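Local coordinates for protein AvrRxo1-ORF2 (Xanthomonas oryzae pv. oryzicola, PDB 4Z8T) that binds the type III effector AvrRxo1-ORF1, which carries a polynucleotide kinase domain, and probably acts as its chaperone, at residues D68-M73 / H89-L94. Sequence-based numbering, arbitrary orientation.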
ATOM      1  N   ASP B  68      25.155   0.085  -4.697  1.00 43.08           N
ATOM      2  CA  ASP B  68      23.856   0.378  -4.100  1.00 44.18           C
ATOM      3  C   ASP B  68      22.677   0.066  -5.029  1.00 40.22           C
ATOM      4  O   ASP B  68      21.620  -0.359  -4.564  1.00 37.05           O
ATOM      5  CB  ASP B  68      23.800   1.828  -3.594  1.00 45.63           C
ATOM      6  CG  ASP B  68      24.690   2.060  -2.369  1.00 53.36           C
ATOM      7  OD1 ASP B  68      25.795   1.470  -2.300  1.00 53.81           O
ATOM      8  OD2 ASP B  68      24.282   2.833  -1.473  1.00 55.82           O
ATOM      9  N   ILE B  69      22.855   0.262  -6.334  1.00 39.17           N
ATOM     10  CA  ILE B  69      21.811  -0.084  -7.295  1.00 32.82           C
ATOM     11  C   ILE B  69      21.566  -1.594  -7.337  1.00 32.07           C
ATOM     12  O   ILE B  69      20.421  -2.053  -7.236  1.00 27.99           O
ATOM     13  CB  ILE B  69      22.155   0.420  -8.722  1.00 34.11           C
ATOM     14  CG1 ILE B  69      22.003   1.940  -8.811  1.00 37.05           C
ATOM     15  CG2 ILE B  69      21.260  -0.234  -9.754  1.00 31.63           C
ATOM     16  CD1 ILE B  69      22.644   2.539 -10.048  1.00 37.09           C
ATOM     17  N   TYR B  70      22.633  -2.375  -7.484  1.00 31.23           N
ATOM     18  CA  TYR B  70      22.469  -3.803  -7.711  1.00 29.26           C
ATOM     19  C   TYR B  70      22.266  -4.616  -6.447  1.00 25.82           C
ATOM     20  O   TYR B  70      21.547  -5.608  -6.468  1.00 26.76           O
ATOM     21  CB  TYR B  70      23.594  -4.377  -8.583  1.00 32.62           C
ATOM     22  CG  TYR B  70      23.473  -3.883  -9.996  1.00 35.93           C
ATOM     23  CD1 TYR B  70      22.483  -4.376 -10.837  1.00 36.82           C
ATOM     24  CD2 TYR B  70      24.311  -2.894 -10.473  1.00 41.31           C
ATOM     25  CE1 TYR B  70      22.346  -3.905 -12.125  1.00 39.71           C
ATOM     26  CE2 TYR B  70      24.185  -2.422 -11.756  1.00 42.40           C
ATOM     27  CZ  TYR B  70      23.203  -2.931 -12.574  1.00 44.58           C
ATOM     28  OH  TYR B  70      23.082  -2.454 -13.849  1.00 50.04           O
ATOM     29  N   GLU B  71      22.889  -4.199  -5.353  1.00 29.23           N
ATOM     30  CA  GLU B  71      22.673  -4.893  -4.087  1.00 33.64           C
ATOM     31  C   GLU B  71      21.207  -4.752  -3.703  1.00 29.20           C
ATOM     32  O   GLU B  71      20.540  -5.734  -3.369  1.00 26.41           O
ATOM     33  CB  GLU B  71      23.575  -4.338  -2.978  1.00 36.51           C
ATOM     34  CG  GLU B  71      22.936  -4.403  -1.588  1.00 37.44           C
ATOM     35  CD  GLU B  71      23.917  -4.746  -0.489  1.00 45.10           C
ATOM     36  OE1 GLU B  71      25.053  -5.165  -0.810  1.00 47.76           O
ATOM     37  OE2 GLU B  71      23.542  -4.608   0.699  1.00 42.34           O
ATOM     38  N   ARG B  72      20.703  -3.526  -3.773  1.00 29.08           N
ATOM     39  CA  ARG B  72      19.312  -3.264  -3.420  1.00 27.24           C
ATOM     40  C   ARG B  72      18.349  -3.994  -4.354  1.00 25.11           C
ATOM     41  O   ARG B  72      17.378  -4.594  -3.904  1.00 25.11           O
ATOM     42  CB  ARG B  72      19.036  -1.761  -3.416  1.00 27.51           C
ATOM     43  CG  ARG B  72      17.583  -1.409  -3.235  1.00 30.23           C
ATOM     44  CD  ARG B  72      17.388   0.089  -3.104  1.00 31.59           C
ATOM     45  NE  ARG B  72      17.962   0.578  -1.859  1.00 38.62           N
ATOM     46  CZ  ARG B  72      17.369   0.452  -0.673  1.00 33.99           C
ATOM     47  NH1 ARG B  72      17.966   0.923   0.408  1.00 36.01           N
ATOM     48  NH2 ARG B  72      16.179  -0.146  -0.572  1.00 31.96           N
HETATM   49  N   MSE B  73      18.616  -3.959  -5.654  1.00 23.63           N
HETATM   50  CA  MSE B  73      17.769  -4.690  -6.594  1.00 20.56           C
HETATM   51  C   MSE B  73      17.744  -6.182  -6.266  1.00 22.98           C
HETATM   52  O   MSE B  73      16.694  -6.810  -6.218  1.00 19.55           O
HETATM   53  CB  MSE B  73      18.234  -4.464  -8.038  1.00 21.62           C
HETATM   54  CG  MSE B  73      17.405  -5.209  -9.047  1.00 21.67           C
HETATM   55 SE   MSE B  73      18.148  -4.946 -10.833  1.00 30.62          SE
HETATM   56  CE  MSE B  73      18.014  -3.034 -10.876  1.00 25.15           C
ATOM     57  N   HIS B  89      21.261 -13.238 -15.094  1.00 38.23           N
ATOM     58  CA  HIS B  89      20.332 -13.340 -16.215  1.00 39.71           C
ATOM     59  C   HIS B  89      19.344 -12.178 -16.222  1.00 38.12           C
ATOM     60  O   HIS B  89      19.006 -11.647 -17.282  1.00 36.44           O
ATOM     61  CB  HIS B  89      19.574 -14.665 -16.162  1.00 43.50           C
ATOM     62  CG  HIS B  89      20.436 -15.866 -16.385  1.00 47.98           C
ATOM     63  ND1 HIS B  89      21.770 -15.774 -16.728  1.00 49.16           N
ATOM     64  CD2 HIS B  89      20.157 -17.189 -16.314  1.00 51.34           C
ATOM     65  CE1 HIS B  89      22.273 -16.990 -16.858  1.00 51.20           C
ATOM     66  NE2 HIS B  89      21.315 -17.866 -16.614  1.00 51.78           N
ATOM     67  N   ILE B  90      18.873 -11.806 -15.033  1.00 35.02           N
ATOM     68  CA  ILE B  90      17.975 -10.668 -14.876  1.00 33.17           C
ATOM     69  C   ILE B  90      18.645  -9.391 -15.371  1.00 31.60           C
ATOM     70  O   ILE B  90      18.081  -8.662 -16.190  1.00 29.29           O
ATOM     71  CB  ILE B  90      17.591 -10.470 -13.398  1.00 33.68           C
ATOM     72  CG1 ILE B  90      16.861 -11.702 -12.858  1.00 35.61           C
ATOM     73  CG2 ILE B  90      16.769  -9.191 -13.215  1.00 30.68           C
ATOM     74  CD1 ILE B  90      15.494 -11.918 -13.452  1.00 39.84           C
ATOM     75  N   VAL B  91      19.850  -9.126 -14.868  1.00 28.61           N
ATOM     76  CA  VAL B  91      20.582  -7.910 -15.208  1.00 29.82           C
ATOM     77  C   VAL B  91      20.822  -7.800 -16.714  1.00 32.79           C
ATOM     78  O   VAL B  91      20.685  -6.718 -17.302  1.00 32.82           O
ATOM     79  CB  VAL B  91      21.913  -7.833 -14.432  1.00 33.08           C
ATOM     80  CG1 VAL B  91      22.740  -6.646 -14.890  1.00 36.58           C
ATOM     81  CG2 VAL B  91      21.638  -7.730 -12.941  1.00 32.14           C
ATOM     82  N   GLU B  92      21.163  -8.929 -17.332  1.00 32.18           N
ATOM     83  CA  GLU B  92      21.376  -8.990 -18.778  1.00 34.88           C
ATOM     84  C   GLU B  92      20.099  -8.672 -19.547  1.00 33.49           C
ATOM     85  O   GLU B  92      20.144  -7.987 -20.570  1.00 32.31           O
ATOM     86  CB  GLU B  92      21.902 -10.368 -19.187  1.00 37.07           C
ATOM     87  CG  GLU B  92      23.325 -10.656 -18.733  1.00 42.91           C
ATOM     88  CD  GLU B  92      23.644 -12.140 -18.750  1.00 46.86           C
ATOM     89  OE1 GLU B  92      22.717 -12.952 -18.976  1.00 48.89           O
ATOM     90  OE2 GLU B  92      24.820 -12.497 -18.533  1.00 52.90           O
ATOM     91  N   THR B  93      18.972  -9.180 -19.053  1.00 31.32           N
ATOM     92  CA  THR B  93      17.658  -8.872 -19.618  1.00 30.56           C
ATOM     93  C   THR B  93      17.399  -7.366 -19.543  1.00 28.44           C
ATOM     94  O   THR B  93      16.941  -6.753 -20.515  1.00 26.24           O
ATOM     95  CB  THR B  93      16.532  -9.634 -18.878  1.00 30.55           C
ATOM     96  OG1 THR B  93      16.677 -11.047 -19.086  1.00 34.37           O
ATOM     97  CG2 THR B  93      15.162  -9.207 -19.373  1.00 29.37           C
ATOM     98  N   LEU B  94      17.714  -6.765 -18.397  1.00 25.48           N
ATOM     99  CA  LEU B  94      17.487  -5.337 -18.204  1.00 25.78           C
ATOM    100  C   LEU B  94      18.242  -4.469 -19.199  1.00 27.28           C
ATOM    101  O   LEU B  94      17.740  -3.435 -19.631  1.00 27.44           O
ATOM    102  CB  LEU B  94      17.844  -4.903 -16.785  1.00 27.51           C
ATOM    103  CG  LEU B  94      16.979  -5.454 -15.658  1.00 27.23           C
ATOM    104  CD1 LEU B  94      17.393  -4.802 -14.351  1.00 25.49           C
ATOM    105  CD2 LEU B  94      15.513  -5.196 -15.931  1.00 22.65           C
TER
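M73 and L94 meet tip to tip between helices 63-77 and 84-94, with the selenomethionine atom M73 SE 3.6 Å from L94 CD1. The M73 chain runs out straight, CG anti to the backbone N (chi1 179°) and chi2 also extended, then bends at chi3 (-59°), which brings in the terminal methyl: M73 CE is 3.9 Å from L94 CD1. Beside this pair, the Y70 ring crosses V91 at a slant. Its CE1 touches both valine methyls, CG1 at 3.9 Å and CG2 at 4.0 Å; both lie on the same side of the ring plane, and V91 CG2 is also 4.0 Å from Y70 CD1. I69 CG2, from the tyrosine's own helix, sits on the opposite side, 4.0 Å above the ring centre, so isoleucine and valine hold the ring between them. F87 packs on both Y70 and M73. The chain of AvrRxo1-ORF1 packs on the same helices: its R162 lies against I69 and M73, its V212 against L94. Everything that touches between the two segments is carbon or selenium, so this largely buried junction rests on dispersion and the exclusion of water, and M73 and L94 belong at once to the helix pair and the effector interface.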